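PDB 4NQ3: cyanuric acid amidohydrolase from Azorhizobium caulinodans, which catalyses the hydrolytic opening of the s-triazine ring of cyanuric acid to 1-carboxybiuret, a step in the breakdown of herbicides such as atrazine. Local coordinates for residues N48-G53 and S227-L232. Residues are numbered along the deposited sequence; the frame is centred on the assembly and turned at random.
Sequences NDFSRG and SGIELL. With BR8 (barbituric acid), chain C.
Arg52, in the first turn of helix 51-67, reaches out to the loop that follows strand 223-227, its chain bent at chi3 (-51°) so that the guanidinium lies between Glu230 and the bound barbituric acid. Arg52 NE uses its N-H on Glu230, meeting the syn lone pair of OE1 at 3.1 Å in a salt bridge. The two side chains cross at about a right angle, with guanidinium and carboxylate planes 33° apart. At another edge of the same group, Arg52 NH1 donates to O2 of the ligand at 2.9 Å. Gly228 CA and Ser227 O sit over one face and Asp49 CB over the opposite one, while Ile229 CG2 touches Arg52 NH2 in the plane, 3.7 Å away. NH1 also donates to Cys46 O. An alanine here would remove the salt bridge to Glu230 OE1 and the bond to ligand O2, and would probably loosen the ligand and the tie between helix and loop. Glu230, whose OE2 makes a long, weak ion pair with the active-site Lys156, is tied to the helix start a second time by a water that donates to its OE1 and to Asp49 O and accepts from Gly53 N. On the helix side, Asp49 OD1 caps the first turn, accepting from Ser51 N at 2.8 Å and weakly from Arg52 N; it also accepts from Ser51 OG. Ser227 N donates to ligand O8 at 2.6 Å, and Ser227 O accepts from ligand N1 at 2.8 Å. The segments, assigned to repeating units A and B, thus meet at the substrate pocket of a cyclic amide hydrolase with a threefold-symmetric active site.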
loop_
_atom_site.group_PDB
_atom_site.type_symbol
_atom_site.label_atom_id
_atom_site.label_comp_id
_atom_site.label_asym_id
_atom_site.label_seq_id
_atom_site.Cartn_x
_atom_site.Cartn_y
_atom_site.Cartn_z
ATOM N N ASN A 48 6.644 -10.175 -3.144
ATOM C CA ASN A 48 7.171 -10.231 -1.776
ATOM C C ASN A 48 6.122 -10.661 -0.772
ATOM O O ASN A 48 5.769 -9.924 0.142
ATOM C CB ASN A 48 7.721 -8.872 -1.387
ATOM C CG ASN A 48 6.658 -7.771 -1.450
ATOM O OD1 ASN A 48 5.630 -7.899 -2.134
ATOM N ND2 ASN A 48 6.934 -6.662 -0.792
ATOM N N ASP A 49 5.612 -11.864 -0.967
ATOM C CA ASP A 49 4.669 -12.469 -0.071
ATOM C C ASP A 49 5.358 -13.656 0.552
ATOM O O ASP A 49 5.569 -14.661 -0.110
ATOM C CB ASP A 49 3.404 -12.884 -0.820
ATOM C CG ASP A 49 2.373 -13.588 0.080
ATOM O OD1 ASP A 49 2.723 -14.103 1.190
ATOM O OD2 ASP A 49 1.190 -13.625 -0.344
ATOM N N PHE A 50 5.700 -13.553 1.827
ATOM C CA PHE A 50 6.404 -14.646 2.482
ATOM C C PHE A 50 5.481 -15.450 3.380
ATOM O O PHE A 50 5.924 -16.408 4.029
ATOM C CB PHE A 50 7.603 -14.111 3.267
ATOM C CG PHE A 50 8.525 -13.323 2.421
ATOM C CD1 PHE A 50 9.413 -13.973 1.555
ATOM C CD2 PHE A 50 8.452 -11.931 2.404
ATOM C CE1 PHE A 50 10.250 -13.237 0.714
ATOM C CE2 PHE A 50 9.293 -11.186 1.565
ATOM C CZ PHE A 50 10.180 -11.833 0.719
ATOM N N SER A 51 4.199 -15.095 3.407
ATOM C CA SER A 51 3.286 -15.915 4.166
ATOM C C SER A 51 3.192 -17.291 3.489
ATOM O O SER A 51 3.023 -18.301 4.160
ATOM C CB SER A 51 1.926 -15.243 4.282
ATOM O OG SER A 51 1.227 -15.278 3.053
ATOM N N ARG A 52 3.359 -17.327 2.166
ATOM C CA ARG A 52 3.299 -18.563 1.384
ATOM C C ARG A 52 4.402 -19.522 1.819
ATOM O O ARG A 52 4.140 -20.673 2.169
ATOM C CB ARG A 52 3.433 -18.274 -0.124
ATOM C CG ARG A 52 2.230 -17.568 -0.748
ATOM C CD ARG A 52 2.396 -17.297 -2.232
ATOM N NE ARG A 52 3.655 -16.627 -2.499
ATOM C CZ ARG A 52 3.782 -15.479 -3.145
ATOM N NH1 ARG A 52 2.711 -14.856 -3.614
ATOM N NH2 ARG A 52 4.984 -14.962 -3.333
ATOM N N GLY A 53 5.644 -19.044 1.756
ATOM C CA GLY A 53 6.789 -19.861 2.101
ATOM C C GLY A 53 6.767 -20.277 3.555
ATOM O O GLY A 53 7.118 -21.420 3.890
ATOM N N SER A 227 1.204 -18.188 -8.771
ATOM C CA SER A 227 2.647 -18.011 -8.837
ATOM C C SER A 227 3.183 -17.716 -7.426
ATOM O O SER A 227 2.457 -17.225 -6.578
ATOM C CB SER A 227 2.983 -16.894 -9.830
ATOM O OG SER A 227 4.375 -16.768 -10.063
ATOM N N GLY A 228 4.441 -18.036 -7.155
ATOM C CA GLY A 228 4.983 -17.787 -5.841
ATOM C C GLY A 228 6.493 -17.715 -5.829
ATOM O O GLY A 228 7.166 -18.321 -6.648
ATOM N N ILE A 229 7.034 -16.962 -4.886
ATOM C CA ILE A 229 8.474 -16.777 -4.811
ATOM C C ILE A 229 9.169 -17.985 -4.211
ATOM O O ILE A 229 10.391 -18.114 -4.313
ATOM C CB ILE A 229 8.829 -15.518 -3.983
ATOM C CG1 ILE A 229 10.305 -15.171 -4.112
ATOM C CG2 ILE A 229 8.468 -15.707 -2.534
ATOM C CD1 ILE A 229 10.610 -13.806 -3.526
ATOM N N GLU A 230 8.392 -18.884 -3.610
ATOM C CA GLU A 230 8.961 -19.940 -2.766
ATOM C C GLU A 230 9.255 -21.276 -3.444
ATOM O O GLU A 230 9.573 -22.240 -2.761
ATOM C CB GLU A 230 8.030 -20.223 -1.585
ATOM C CG GLU A 230 6.641 -20.778 -1.948
ATOM C CD GLU A 230 5.679 -19.650 -2.353
ATOM O OE1 GLU A 230 6.080 -18.477 -2.179
ATOM O OE2 GLU A 230 4.521 -19.916 -2.778
ATOM N N LEU A 231 9.111 -21.382 -4.757
ATOM C CA LEU A 231 9.491 -22.635 -5.398
ATOM C C LEU A 231 10.173 -22.371 -6.731
ATOM O O LEU A 231 9.912 -21.354 -7.352
ATOM C CB LEU A 231 8.264 -23.528 -5.585
ATOM C CG LEU A 231 7.302 -23.273 -6.756
ATOM C CD1 LEU A 231 6.379 -24.445 -6.896
ATOM C CD2 LEU A 231 6.493 -22.051 -6.548
ATOM N N LEU A 232 11.014 -23.287 -7.195
ATOM C CA LEU A 232 11.665 -23.073 -8.481
ATOM C C LEU A 232 11.042 -23.894 -9.605
ATOM O O LEU A 232 11.291 -23.616 -10.783
ATOM C CB LEU A 232 13.156 -23.371 -8.387
ATOM C CG LEU A 232 13.860 -22.422 -7.424
ATOM C CD1 LEU A 232 15.325 -22.752 -7.419
ATOM C CD2 LEU A 232 13.601 -20.937 -7.793
HETATM N N1 BR8 C . -0.022 -15.938 -6.290
HETATM C C2 BR8 C . -0.588 -15.830 -5.067
HETATM O O2 BR8 C . 0.125 -15.958 -4.091
HETATM N N3 BR8 C . -1.924 -15.571 -4.942
HETATM C C4 BR8 C . -2.763 -15.404 -6.073
HETATM O O4 BR8 C . -3.956 -15.165 -5.920
HETATM C C5 BR8 C . -2.255 -15.544 -7.510
HETATM C C6 BR8 C . -0.758 -15.817 -7.465
HETATM O O8 BR8 C . -0.150 -15.933 -8.505
HETATM O O HOH W 1 6.927 -17.089 -0.178
#